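Local coordinates for protein Crov588 (Cafeteriavirus, PDB 6NYR) that is of unknown function but folds as a circular leucine-rich-repeat solenoid built from FNIP repeats, a form that might serve protein binding, at residues 522-527 / 544-549; 564-569 / 584-589; 569-574 / 590-595; 594-599 / 612-617; 606-611 / 625-630. All coordinates share one frame; numbering follows the deposited sequence.

Contact 1 (522-527 / 544-549); sequences FGTSFN and FGTCFN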
# COMPACT_ATOMS: atom_id res chain seq x y z
N PHE A 522 0.01 -2.71 -26.35
CA PHE A 522 0.64 -3.84 -27.01
C PHE A 522 1.60 -4.54 -26.07
O PHE A 522 2.27 -3.90 -25.25
CB PHE A 522 1.37 -3.40 -28.27
CG PHE A 522 0.46 -3.12 -29.43
CD1 PHE A 522 -0.18 -4.16 -30.09
CD2 PHE A 522 0.25 -1.83 -29.87
CE1 PHE A 522 -1.02 -3.91 -31.16
CE2 PHE A 522 -0.59 -1.57 -30.94
CZ PHE A 522 -1.23 -2.62 -31.58
N GLY A 523 1.66 -5.86 -26.18
CA GLY A 523 2.55 -6.66 -25.37
C GLY A 523 3.96 -6.73 -25.93
O GLY A 523 4.32 -6.08 -26.92
N THR A 524 4.77 -7.57 -25.29
CA THR A 524 6.18 -7.68 -25.62
C THR A 524 6.40 -7.90 -27.11
O THR A 524 7.21 -7.21 -27.75
CB THR A 524 6.80 -8.84 -24.83
OG1 THR A 524 6.76 -8.55 -23.43
CG2 THR A 524 8.24 -9.11 -25.27
N SER A 525 5.67 -8.84 -27.70
CA SER A 525 6.05 -9.40 -28.99
C SER A 525 5.48 -8.67 -30.19
O SER A 525 5.98 -8.86 -31.30
CB SER A 525 5.64 -10.87 -29.06
OG SER A 525 6.33 -11.64 -28.08
N PHE A 526 4.46 -7.84 -30.01
CA PHE A 526 3.81 -7.24 -31.16
C PHE A 526 4.82 -6.45 -31.99
O PHE A 526 5.49 -5.55 -31.47
CB PHE A 526 2.65 -6.33 -30.75
CG PHE A 526 1.96 -5.70 -31.92
CD1 PHE A 526 1.09 -6.44 -32.70
CD2 PHE A 526 2.22 -4.39 -32.28
CE1 PHE A 526 0.46 -5.88 -33.79
CE2 PHE A 526 1.59 -3.82 -33.37
CZ PHE A 526 0.71 -4.57 -34.13
N ASN A 527 4.93 -6.79 -33.27
CA ASN A 527 5.84 -6.08 -34.16
C ASN A 527 5.31 -6.16 -35.59
O ASN A 527 6.03 -6.51 -36.53
CB ASN A 527 7.25 -6.64 -34.05
CG ASN A 527 8.28 -5.77 -34.76
OD1 ASN A 527 8.03 -4.60 -35.03
ND2 ASN A 527 9.43 -6.35 -35.06
N PHE A 544 3.29 1.03 -27.00
CA PHE A 544 3.94 -0.06 -27.71
C PHE A 544 4.79 -0.89 -26.75
O PHE A 544 5.37 -0.37 -25.79
CB PHE A 544 4.80 0.46 -28.86
CG PHE A 544 4.00 0.92 -30.04
CD1 PHE A 544 3.37 0.00 -30.87
CD2 PHE A 544 3.86 2.27 -30.32
CE1 PHE A 544 2.63 0.42 -31.95
CE2 PHE A 544 3.11 2.69 -31.40
CZ PHE A 544 2.50 1.76 -32.21
N GLY A 545 4.89 -2.18 -27.04
CA GLY A 545 5.62 -3.11 -26.22
C GLY A 545 7.09 -3.19 -26.58
O GLY A 545 7.62 -2.41 -27.37
N THR A 546 7.75 -4.20 -26.01
CA THR A 546 9.19 -4.35 -26.16
C THR A 546 9.61 -4.30 -27.63
O THR A 546 10.49 -3.52 -28.01
CB THR A 546 9.66 -5.66 -25.53
OG1 THR A 546 9.42 -5.63 -24.11
CG2 THR A 546 11.14 -5.90 -25.79
N CYS A 547 8.99 -5.13 -28.47
CA CYS A 547 9.56 -5.43 -29.77
C CYS A 547 9.10 -4.53 -30.91
O CYS A 547 9.72 -4.56 -31.97
CB CYS A 547 9.25 -6.88 -30.16
SG CYS A 547 10.17 -8.12 -29.23
N PHE A 548 8.03 -3.75 -30.74
CA PHE A 548 7.51 -3.01 -31.88
C PHE A 548 8.58 -2.09 -32.46
O PHE A 548 9.04 -1.16 -31.79
CB PHE A 548 6.29 -2.18 -31.51
CG PHE A 548 5.79 -1.32 -32.64
CD1 PHE A 548 5.01 -1.87 -33.65
CD2 PHE A 548 6.13 0.02 -32.72
CE1 PHE A 548 4.56 -1.09 -34.70
CE2 PHE A 548 5.68 0.80 -33.77
CZ PHE A 548 4.90 0.24 -34.76
N ASN A 549 8.98 -2.35 -33.71
CA ASN A 549 9.95 -1.52 -34.39
C ASN A 549 9.63 -1.43 -35.89
O ASN A 549 10.42 -1.77 -36.75
CB ASN A 549 11.37 -2.04 -34.19
CG ASN A 549 12.44 -1.07 -34.66
OD1 ASN A 549 12.20 0.14 -34.71
ND2 ASN A 549 13.61 -1.59 -35.01

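Contact 2 (564-569 / 584-589); sequences LEFGPK and THLTFG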
# COMPACT_ATOMS: atom_id res chain seq x y z
N LEU A 564 1.36 8.91 -26.25
CA LEU A 564 2.05 7.91 -27.05
C LEU A 564 3.33 7.48 -26.35
O LEU A 564 4.17 8.32 -26.02
CB LEU A 564 2.36 8.44 -28.45
CG LEU A 564 3.17 7.52 -29.35
CD1 LEU A 564 2.49 6.17 -29.52
CD2 LEU A 564 3.39 8.18 -30.71
N GLU A 565 3.47 6.17 -26.15
CA GLU A 565 4.67 5.60 -25.53
C GLU A 565 5.22 4.52 -26.45
O GLU A 565 4.56 3.50 -26.68
CB GLU A 565 4.37 5.03 -24.14
CG GLU A 565 5.57 4.37 -23.48
CD GLU A 565 5.27 3.85 -22.08
OE1 GLU A 565 4.16 4.12 -21.57
OE2 GLU A 565 6.13 3.14 -21.51
N PHE A 566 6.42 4.76 -26.98
CA PHE A 566 7.16 3.73 -27.70
C PHE A 566 7.94 2.85 -26.74
O PHE A 566 8.33 3.28 -25.64
CB PHE A 566 8.13 4.37 -28.71
CG PHE A 566 7.45 5.01 -29.88
CD1 PHE A 566 6.81 4.23 -30.83
CD2 PHE A 566 7.46 6.38 -30.04
CE1 PHE A 566 6.18 4.81 -31.90
CE2 PHE A 566 6.84 6.97 -31.12
CZ PHE A 566 6.20 6.18 -32.05
N GLY A 567 8.19 1.61 -27.15
CA GLY A 567 8.87 0.65 -26.32
C GLY A 567 10.37 0.61 -26.53
O GLY A 567 10.93 1.33 -27.36
N PRO A 568 11.04 -0.26 -25.77
CA PRO A 568 12.51 -0.35 -25.84
C PRO A 568 13.11 -0.35 -27.24
O PRO A 568 14.06 0.40 -27.50
CB PRO A 568 12.80 -1.68 -25.13
CG PRO A 568 11.72 -1.78 -24.09
CD PRO A 568 10.49 -1.08 -24.67
N LYS A 569 12.59 -1.18 -28.14
CA LYS A 569 13.26 -1.44 -29.41
C LYS A 569 12.83 -0.52 -30.56
O LYS A 569 13.39 -0.64 -31.66
CB LYS A 569 13.04 -2.90 -29.83
CG LYS A 569 13.94 -3.89 -29.10
CD LYS A 569 14.01 -5.24 -29.81
CE LYS A 569 15.03 -6.15 -29.15
NZ LYS A 569 14.54 -7.54 -28.91
N THR A 584 -0.21 15.30 -26.69
CA THR A 584 0.29 16.11 -25.59
C THR A 584 1.42 15.43 -24.82
O THR A 584 2.28 16.13 -24.27
CB THR A 584 -0.84 16.46 -24.60
OG1 THR A 584 -1.45 15.25 -24.11
CG2 THR A 584 -1.89 17.34 -25.25
N HIS A 585 1.45 14.10 -24.79
CA HIS A 585 2.47 13.35 -24.05
C HIS A 585 3.12 12.34 -24.98
O HIS A 585 2.45 11.47 -25.54
CB HIS A 585 1.85 12.62 -22.85
CG HIS A 585 1.29 13.54 -21.81
ND1 HIS A 585 0.22 14.37 -22.05
CD2 HIS A 585 1.67 13.76 -20.53
CE1 HIS A 585 -0.04 15.07 -20.95
NE2 HIS A 585 0.83 14.71 -20.02
N LEU A 586 4.44 12.45 -25.14
CA LEU A 586 5.21 11.54 -25.99
C LEU A 586 6.41 11.01 -25.22
O LEU A 586 7.18 11.78 -24.66
CB LEU A 586 5.67 12.24 -27.27
CG LEU A 586 6.54 11.45 -28.24
CD1 LEU A 586 5.82 10.24 -28.76
CD2 LEU A 586 6.97 12.38 -29.39
N THR A 587 6.56 9.68 -25.21
CA THR A 587 7.68 9.03 -24.54
C THR A 587 8.33 8.04 -25.50
O THR A 587 7.68 7.11 -25.97
CB THR A 587 7.24 8.31 -23.26
OG1 THR A 587 6.77 9.27 -22.31
CG2 THR A 587 8.38 7.50 -22.67
N PHE A 588 9.62 8.23 -25.76
CA PHE A 588 10.40 7.27 -26.54
C PHE A 588 11.03 6.23 -25.62
O PHE A 588 11.34 6.51 -24.46
CB PHE A 588 11.50 7.97 -27.34
CG PHE A 588 10.99 8.85 -28.44
CD1 PHE A 588 10.53 8.30 -29.63
CD2 PHE A 588 10.97 10.22 -28.29
CE1 PHE A 588 10.06 9.10 -30.64
CE2 PHE A 588 10.50 11.04 -29.31
CZ PHE A 588 10.05 10.48 -30.48
N GLY A 589 11.23 5.03 -26.16
CA GLY A 589 11.83 3.95 -25.42
C GLY A 589 13.34 4.00 -25.41
O GLY A 589 13.98 4.91 -25.94
O HOH W 1 3.79 9.38 -22.98

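Contact 3 (569-574 / 590-595); sequences KFNQKI and TSFNQK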
# COMPACT_ATOMS: atom_id res chain seq x y z
N LYS A 569 12.59 -1.18 -28.14
CA LYS A 569 13.26 -1.44 -29.41
C LYS A 569 12.83 -0.52 -30.56
O LYS A 569 13.39 -0.64 -31.66
CB LYS A 569 13.04 -2.90 -29.83
CG LYS A 569 13.94 -3.89 -29.10
CD LYS A 569 14.01 -5.24 -29.81
CE LYS A 569 15.03 -6.15 -29.15
NZ LYS A 569 14.54 -7.54 -28.91
N PHE A 570 11.86 0.36 -30.36
CA PHE A 570 11.43 1.23 -31.45
C PHE A 570 12.56 2.19 -31.82
O PHE A 570 13.05 2.94 -30.97
CB PHE A 570 10.17 2.01 -31.09
CG PHE A 570 9.77 3.01 -32.14
CD1 PHE A 570 9.06 2.62 -33.26
CD2 PHE A 570 10.14 4.34 -32.02
CE1 PHE A 570 8.71 3.53 -34.24
CE2 PHE A 570 9.79 5.26 -32.99
CZ PHE A 570 9.07 4.86 -34.10
N ASN A 571 12.97 2.18 -33.09
CA ASN A 571 14.05 3.05 -33.54
C ASN A 571 13.88 3.36 -35.03
O ASN A 571 14.73 3.05 -35.87
CB ASN A 571 15.40 2.40 -33.25
CG ASN A 571 16.56 3.33 -33.49
OD1 ASN A 571 16.43 4.55 -33.37
ND2 ASN A 571 17.72 2.77 -33.84
N GLN A 572 12.77 4.00 -35.38
CA GLN A 572 12.48 4.36 -36.76
C GLN A 572 12.38 5.87 -36.92
O GLN A 572 12.00 6.59 -35.99
CB GLN A 572 11.17 3.72 -37.25
CG GLN A 572 11.18 2.21 -37.26
CD GLN A 572 12.20 1.64 -38.23
OE1 GLN A 572 12.38 2.16 -39.33
NE2 GLN A 572 12.87 0.57 -37.82
N LYS A 573 12.71 6.34 -38.12
CA LYS A 573 12.59 7.75 -38.45
C LYS A 573 11.14 8.20 -38.28
O LYS A 573 10.20 7.47 -38.61
CB LYS A 573 13.04 8.00 -39.89
CG LYS A 573 14.54 8.07 -40.11
CD LYS A 573 14.88 7.66 -41.54
CE LYS A 573 16.09 8.39 -42.11
NZ LYS A 573 17.32 8.13 -41.30
N ILE A 574 10.96 9.41 -37.75
CA ILE A 574 9.66 10.06 -37.68
C ILE A 574 9.76 11.36 -38.46
O ILE A 574 10.60 12.22 -38.13
CB ILE A 574 9.20 10.30 -36.24
CG1 ILE A 574 9.17 8.98 -35.47
CG2 ILE A 574 7.83 10.97 -36.22
CD1 ILE A 574 8.93 9.12 -33.98
N THR A 590 13.93 2.96 -24.82
CA THR A 590 15.36 2.97 -24.51
C THR A 590 16.21 3.24 -25.75
O THR A 590 17.18 4.01 -25.68
CB THR A 590 15.76 1.64 -23.86
OG1 THR A 590 15.44 0.56 -24.75
CG2 THR A 590 15.04 1.44 -22.54
N SER A 591 15.89 2.61 -26.88
CA SER A 591 16.82 2.54 -27.99
C SER A 591 16.56 3.54 -29.11
O SER A 591 17.30 3.55 -30.10
CB SER A 591 16.82 1.12 -28.58
OG SER A 591 15.70 0.90 -29.42
N PHE A 592 15.54 4.39 -28.99
CA PHE A 592 15.28 5.38 -30.03
C PHE A 592 16.43 6.38 -30.12
O PHE A 592 16.79 7.02 -29.13
CB PHE A 592 13.97 6.12 -29.76
CG PHE A 592 13.70 7.25 -30.73
CD1 PHE A 592 13.05 7.01 -31.93
CD2 PHE A 592 14.10 8.54 -30.43
CE1 PHE A 592 12.81 8.04 -32.82
CE2 PHE A 592 13.87 9.58 -31.32
CZ PHE A 592 13.22 9.33 -32.51
N ASN A 593 17.00 6.53 -31.32
CA ASN A 593 18.11 7.44 -31.52
C ASN A 593 18.11 7.93 -32.97
O ASN A 593 19.04 7.70 -33.74
CB ASN A 593 19.44 6.77 -31.17
CG ASN A 593 20.58 7.76 -31.04
OD1 ASN A 593 20.36 8.96 -30.83
ND2 ASN A 593 21.81 7.28 -31.17
N GLN A 594 17.04 8.62 -33.36
CA GLN A 594 16.90 9.16 -34.70
C GLN A 594 16.89 10.68 -34.67
O GLN A 594 16.48 11.30 -33.68
CB GLN A 594 15.62 8.65 -35.37
CG GLN A 594 15.57 7.15 -35.59
CD GLN A 594 16.67 6.67 -36.52
OE1 GLN A 594 16.92 7.26 -37.57
NE2 GLN A 594 17.32 5.58 -36.14
N LYS A 595 17.34 11.28 -35.77
CA LYS A 595 17.37 12.73 -35.89
C LYS A 595 15.95 13.27 -36.01
O LYS A 595 15.11 12.70 -36.72
CB LYS A 595 18.20 13.12 -37.11
CG LYS A 595 19.69 12.80 -36.94
CD LYS A 595 20.33 12.42 -38.27
CE LYS A 595 21.14 13.53 -38.92
NZ LYS A 595 21.35 13.22 -40.37
O HOH W 2 20.40 4.85 -33.68

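Contact 4 (594-599 / 612-617); sequences QKITEN and LRFNQK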
# COMPACT_ATOMS: atom_id res chain seq x y z
N GLN A 594 17.04 8.62 -33.36
CA GLN A 594 16.90 9.16 -34.70
C GLN A 594 16.89 10.68 -34.67
O GLN A 594 16.48 11.30 -33.68
CB GLN A 594 15.62 8.65 -35.37
CG GLN A 594 15.57 7.15 -35.59
CD GLN A 594 16.67 6.67 -36.52
OE1 GLN A 594 16.92 7.26 -37.57
NE2 GLN A 594 17.32 5.58 -36.14
N LYS A 595 17.34 11.28 -35.77
CA LYS A 595 17.37 12.73 -35.89
C LYS A 595 15.95 13.27 -36.01
O LYS A 595 15.11 12.70 -36.72
CB LYS A 595 18.20 13.12 -37.11
CG LYS A 595 19.69 12.80 -36.94
CD LYS A 595 20.33 12.42 -38.27
CE LYS A 595 21.14 13.53 -38.92
NZ LYS A 595 21.35 13.22 -40.37
N ILE A 596 15.68 14.36 -35.31
CA ILE A 596 14.37 15.00 -35.31
C ILE A 596 14.52 16.38 -35.93
O ILE A 596 15.22 17.24 -35.38
CB ILE A 596 13.77 15.10 -33.90
CG1 ILE A 596 13.57 13.71 -33.31
CG2 ILE A 596 12.46 15.86 -33.94
CD1 ILE A 596 12.96 13.69 -31.93
N THR A 597 13.88 16.59 -37.07
CA THR A 597 13.94 17.86 -37.78
C THR A 597 12.75 18.73 -37.39
O THR A 597 11.92 18.35 -36.56
CB THR A 597 13.98 17.62 -39.29
OG1 THR A 597 12.78 16.94 -39.70
CG2 THR A 597 15.18 16.77 -39.68
N GLU A 598 12.66 19.90 -38.01
CA GLU A 598 11.61 20.84 -37.66
C GLU A 598 10.25 20.37 -38.19
O GLU A 598 10.16 19.62 -39.17
CB GLU A 598 11.92 22.24 -38.20
CG GLU A 598 12.46 22.29 -39.61
CD GLU A 598 12.36 23.68 -40.23
OE1 GLU A 598 12.53 24.68 -39.49
OE2 GLU A 598 12.10 23.77 -41.45
N ASN A 599 9.19 20.81 -37.51
CA ASN A 599 7.81 20.55 -37.93
C ASN A 599 7.45 19.07 -37.82
O ASN A 599 6.57 18.58 -38.54
CB ASN A 599 7.58 21.04 -39.36
CG ASN A 599 7.80 22.54 -39.51
OD1 ASN A 599 7.44 23.33 -38.63
ND2 ASN A 599 8.41 22.95 -40.62
N LEU A 612 16.93 6.15 -23.21
CA LEU A 612 18.30 6.02 -22.71
C LEU A 612 19.32 6.44 -23.76
O LEU A 612 20.26 7.18 -23.47
CB LEU A 612 18.55 4.58 -22.26
CG LEU A 612 19.87 4.25 -21.57
CD1 LEU A 612 19.71 3.01 -20.68
CD2 LEU A 612 21.00 4.01 -22.56
N ARG A 613 19.15 5.97 -24.99
CA ARG A 613 20.20 6.07 -26.00
C ARG A 613 20.09 7.29 -26.90
O ARG A 613 20.97 7.50 -27.74
CB ARG A 613 20.21 4.80 -26.86
CG ARG A 613 20.61 3.54 -26.09
CD ARG A 613 20.66 2.30 -26.97
NE ARG A 613 21.34 1.20 -26.29
CZ ARG A 613 22.66 1.09 -26.16
NH1 ARG A 613 23.45 2.03 -26.67
NH2 ARG A 613 23.18 0.05 -25.53
N PHE A 614 19.06 8.12 -26.75
CA PHE A 614 18.90 9.27 -27.63
C PHE A 614 20.03 10.27 -27.43
O PHE A 614 20.37 10.62 -26.30
CB PHE A 614 17.56 9.96 -27.40
CG PHE A 614 17.36 11.19 -28.24
CD1 PHE A 614 16.82 11.10 -29.52
CD2 PHE A 614 17.73 12.44 -27.77
CE1 PHE A 614 16.65 12.23 -30.29
CE2 PHE A 614 17.56 13.57 -28.54
CZ PHE A 614 17.02 13.46 -29.80
N ASN A 615 20.61 10.74 -28.53
CA ASN A 615 21.78 11.61 -28.48
C ASN A 615 21.97 12.32 -29.82
O ASN A 615 23.03 12.21 -30.44
CB ASN A 615 23.02 10.80 -28.11
CG ASN A 615 24.26 11.67 -27.89
OD1 ASN A 615 25.38 11.17 -27.88
ND2 ASN A 615 24.05 12.96 -27.72
N GLN A 616 20.94 13.04 -30.26
CA GLN A 616 20.97 13.81 -31.50
C GLN A 616 20.81 15.29 -31.17
O GLN A 616 20.11 15.66 -30.23
CB GLN A 616 19.85 13.37 -32.45
CG GLN A 616 19.88 11.89 -32.79
CD GLN A 616 21.09 11.51 -33.61
OE1 GLN A 616 21.51 12.24 -34.51
NE2 GLN A 616 21.68 10.36 -33.30
N LYS A 617 21.47 16.13 -31.96
CA LYS A 617 21.43 17.57 -31.71
C LYS A 617 20.01 18.10 -31.84
O LYS A 617 19.22 17.62 -32.66
CB LYS A 617 22.36 18.29 -32.70
CG LYS A 617 21.96 18.12 -34.16
CD LYS A 617 22.74 19.06 -35.07
CE LYS A 617 22.08 19.17 -36.44
NZ LYS A 617 22.77 20.16 -37.33
O HOH W 3 17.14 19.34 -33.78

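Contact 5 (606-611 / 625-630); sequences TYLTFG and CSLTHL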
# COMPACT_ATOMS: atom_id res chain seq x y z
N THR A 606 3.06 18.91 -24.65
CA THR A 606 3.49 19.49 -23.38
C THR A 606 4.55 18.66 -22.67
O THR A 606 5.39 19.23 -21.97
CB THR A 606 2.29 19.66 -22.44
OG1 THR A 606 1.63 18.39 -22.27
CG2 THR A 606 1.30 20.67 -23.00
N TYR A 607 4.54 17.34 -22.83
CA TYR A 607 5.46 16.45 -22.15
C TYR A 607 6.22 15.63 -23.18
O TYR A 607 5.60 14.93 -23.99
CB TYR A 607 4.69 15.54 -21.17
CG TYR A 607 4.40 16.21 -19.85
CD1 TYR A 607 3.64 17.38 -19.80
CD2 TYR A 607 4.86 15.68 -18.66
CE1 TYR A 607 3.37 18.00 -18.59
CE2 TYR A 607 4.59 16.29 -17.45
CZ TYR A 607 3.84 17.45 -17.42
OH TYR A 607 3.57 18.06 -16.22
N LEU A 608 7.54 15.74 -23.17
CA LEU A 608 8.40 15.02 -24.09
C LEU A 608 9.49 14.31 -23.30
O LEU A 608 10.20 14.93 -22.51
CB LEU A 608 9.04 15.98 -25.10
CG LEU A 608 9.89 15.34 -26.20
CD1 LEU A 608 9.08 14.29 -26.93
CD2 LEU A 608 10.39 16.41 -27.15
N THR A 609 9.60 13.00 -23.50
CA THR A 609 10.61 12.20 -22.82
C THR A 609 11.36 11.36 -23.85
O THR A 609 10.77 10.50 -24.51
CB THR A 609 9.98 11.30 -21.75
OG1 THR A 609 9.30 12.11 -20.78
CG2 THR A 609 11.05 10.47 -21.05
N PHE A 610 12.66 11.61 -23.97
CA PHE A 610 13.56 10.77 -24.74
C PHE A 610 14.10 9.65 -23.85
O PHE A 610 14.17 9.79 -22.63
CB PHE A 610 14.71 11.59 -25.32
CG PHE A 610 14.26 12.65 -26.28
CD1 PHE A 610 14.02 12.34 -27.61
CD2 PHE A 610 14.07 13.95 -25.86
CE1 PHE A 610 13.61 13.32 -28.50
CE2 PHE A 610 13.65 14.93 -26.74
CZ PHE A 610 13.42 14.61 -28.06
N GLY A 611 14.46 8.54 -24.48
CA GLY A 611 14.93 7.37 -23.77
C GLY A 611 16.43 7.34 -23.55
O GLY A 611 17.13 8.34 -23.73
N CYS A 625 6.22 24.26 -29.37
CA CYS A 625 6.04 25.59 -28.81
C CYS A 625 5.21 25.61 -27.53
O CYS A 625 5.18 26.65 -26.86
CB CYS A 625 5.35 26.50 -29.83
SG CYS A 625 6.23 26.70 -31.39
N SER A 626 4.53 24.53 -27.18
CA SER A 626 3.78 24.46 -25.93
C SER A 626 4.50 23.66 -24.86
O SER A 626 3.97 23.51 -23.76
CB SER A 626 2.40 23.85 -26.15
OG SER A 626 1.50 24.78 -26.71
N LEU A 627 5.69 23.16 -25.16
CA LEU A 627 6.31 22.17 -24.29
C LEU A 627 6.64 22.76 -22.93
O LEU A 627 7.20 23.86 -22.84
CB LEU A 627 7.57 21.62 -24.94
CG LEU A 627 8.14 20.41 -24.20
CD1 LEU A 627 8.36 19.27 -25.19
CD2 LEU A 627 9.42 20.78 -23.50
N THR A 628 6.30 22.02 -21.88
CA THR A 628 6.55 22.44 -20.51
C THR A 628 7.52 21.54 -19.77
O THR A 628 8.14 22.00 -18.80
CB THR A 628 5.24 22.49 -19.71
OG1 THR A 628 4.61 21.20 -19.76
CG2 THR A 628 4.29 23.54 -20.28
N HIS A 629 7.66 20.28 -20.17
CA HIS A 629 8.45 19.30 -19.43
C HIS A 629 9.25 18.47 -20.42
O HIS A 629 8.68 17.65 -21.16
CB HIS A 629 7.55 18.42 -18.57
CG HIS A 629 6.93 19.14 -17.41
ND1 HIS A 629 5.99 20.14 -17.58
CD2 HIS A 629 7.11 19.02 -16.08
CE1 HIS A 629 5.62 20.60 -16.39
NE2 HIS A 629 6.29 19.93 -15.47
N LEU A 630 10.57 18.67 -20.43
CA LEU A 630 11.47 18.01 -21.37
C LEU A 630 12.44 17.14 -20.59
O LEU A 630 13.15 17.64 -19.71
CB LEU A 630 12.24 19.05 -22.19
CG LEU A 630 13.26 18.49 -23.18
CD1 LEU A 630 12.60 17.55 -24.17
CD2 LEU A 630 13.98 19.62 -23.90

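Contact 1 (522-527 / 544-549)
Each phenylalanine ring here lies against a ring of its own coil: Phe526 CD2 sits over one face of Phe522 near the rim, while Phe522 CE1 stands above the centre of the Phe526 ring, and Phe548 and Phe544 repeat the pattern. Successive coils of the leucine-rich-repeat solenoid, these two both with the FNIP-repeat sequence Phe-Gly-Thr-x-Phe-Asn, thus stack one such pair beside the next. Between coils the rings run side by side and point the same way. Phe522 and Phe544 are nearly parallel, at 5°, yet slid so far apart that they barely overlap, and CD2 of the first meets CD1 of the second at 3.8 Å. Below the rings the backbones nest closely. Gly545 CA lies 3.3 Å from Gly523 O in a nearly straight CA-H...O contact, at a position where a CB would run into that oxygen. Cys547 N donates to Thr524 O over 2.8 Å, nearly along the C=O axis. The Asn527 side chain, its CG anti to the backbone N (chi1 -169°), reaches across to the next coil, and its OD1 is gripped by Gln550 NE2 as well as by Asn549 N, which approaches from above the carbonyl plane at 2.8 Å.

Contact 2 (564-569 / 584-589)
Three backbone hydrogen bonds form the inner shell. Leu564 N donates to His585 O, Thr587 N to Leu564 O and Phe566 N to Thr587 O, each 2.9 Å long from N to O and nearly along the C=O axis of its acceptor. They make a parallel ladder in which Leu564 pairs with Leu586 and Glu565 with Thr587, and CA-H...O contacts from Leu586 and Glu565 fill in between. Beyond it, Leu564 and Leu586 lie side by side on the buried face, both with CG anti to the backbone N, so that CD2 of Leu564 meets CD1 of Leu586 at 3.7 Å. The same CD1 also reaches Phe566 CE2. Such parallel strands, one from each coil, are the hallmark of the leucine-rich-repeat solenoid, and its core here continues into Phe566 and Phe588, nearly parallel rings that overlap little and touch through CD2 of Phe566 and CD1 of Phe588, 3.6 Å apart. The rings are positioned in turn by stacks with Phe570 and Phe592 of their own coils. On the Glu565 and Thr587 face a water donates to Leu564 O and is hydrogen-bonded to Thr587 OG1. Past the strands, Gly589 CA packs 3.4 Å from Gly567 O, where a CB would clash. Farther out, the His585 ring is tied in its plane to Thr584 OG1, 2.8 Å from His585 ND1, and stacks between His563 and Tyr607.

Contact 3 (569-574 / 590-595)
Asn571 and Gln594 cross at about a right angle, their amide planes 53° apart, and the asparagine oxygen is the pivot. With CG anti to the backbone N (chi1 -171°), Asn571 extends toward the next coil of the solenoid, where OD1 accepts from Asn593 N at 2.9 Å and from Gln594 NE2 at 3.1 Å. Both donors stand above the carbonyl plane; Gln594, bent at chi2 (-63°), keeps OD1 in its own amide plane. Alongside, the Phe570 and Phe592 rings point the same way and meet at CE2 of Phe570 and CD1 of Phe592, 3.8 Å apart. Gln572 O lies at the edge of the Phe592 ring, near CE1, and the Ile574 side chain crosses Phe592 at about a right angle and touches CE1 with CD1. Ser591 OG, which bonds to Pro568 O, rests on Lys569 CA. This ladder of asparagines resembles the asparagine ladder of other leucine-rich repeats: one carbonyl oxygen, held twice, ties backbone and side chain of the following coil, which should fix the rotation of the amide at this surface turn.

Contact 4 (594-599 / 612-617)
This is a modest van der Waals contact between successive coils of the leucine-rich-repeat solenoid, on the turns that follow the strands 585-587 and 607-609. It gathers round the backbone carbonyl of Gln594. That oxygen lies at the edge of the Phe614 ring, near its plane, 3.5 Å from CE1, and Gln616 CG sits 3.6 Å from the same oxygen. Phe614 reaches it with CG anti to the backbone N (chi1 177°), while its ring carries the backbone N of Gln616 over one face. The same CE1 also touches Ile596 CD1, at 4.3 Å. Gln616 folds back through chi2 (-67°), so its side chain crosses that of Lys595 obliquely, with OE1 3.1 Å from Lys595 CG. Its other amide end is directed to the preceding turn, where NE2 bonds to Asn593 OD1, repeating the bond made one coil earlier by Gln594. Farther along, a water donates to Ile596 O and to Lys617 O, bridging the two backbones. The direct touches are thus between carbonyl oxygens and carbon atoms, or between carbons, which implies that polar linkage of these two segments relies on the bridging water, with the amides anchored by asparagines outside the contact pair.

Contact 5 (606-611 / 625-630)
The leucine side is buried and tight; the Tyr607 and His629 side is more exposed, although its rings still stack closely. Thr606 O is gripped by two backbone donors: Thr628 N, on a lone pair at 2.9 Å, and His629 N, nearly along the C=O axis at 3.1 Å. Leu608 N donates almost straight to His629 O, and with the bond from His629 N it brackets Tyr607 in the parallel pairing. The Leu627 side chain crosses Leu608 at about a right angle, its CD1 pressing on Leu608 CB at 3.4 Å, and Leu630 CD1 touches Leu608 CD2 and the edge of the Phe610 ring at CE2. On the Tyr607 and His629 face the stack is offset, centroids 4.2 Å apart and planes at 10°; His629 CB lies over the tyrosine ring, Tyr607 OH over the imidazole. Thr628 OG1, hydrogen-bonded in plane to His629 ND1 at 2.8 Å, holds that imidazole. In the leucine-rich-repeat solenoid, these strands lie between strand 585-587, whose His585 stacks on Tyr607, and strand 651-655.

In the fold
From the N terminus, contact 1 comes first and closes the loop that carries strand 541-543, before contact 2 opens. Contact 2 closes the loop from strand 563-565 to strand 585-587. Contact 3, closing the loop that carries strand 585-587, shares Lys569 with contact 2 and crosses it, so one pair of coils is tied at strands and turns. Contact 4 takes up Gln594 and Lys595 where contact 3 ends, closes the loop that carries strand 607-609, and crosses contact 5, which closes the loop from strand 607-609 to strand 629-631. Asn549 OD1 to Asn571 N links contacts 1 and 3, and Phe588 N to Thr609 O links contacts 2 and 5, making one stack of coils.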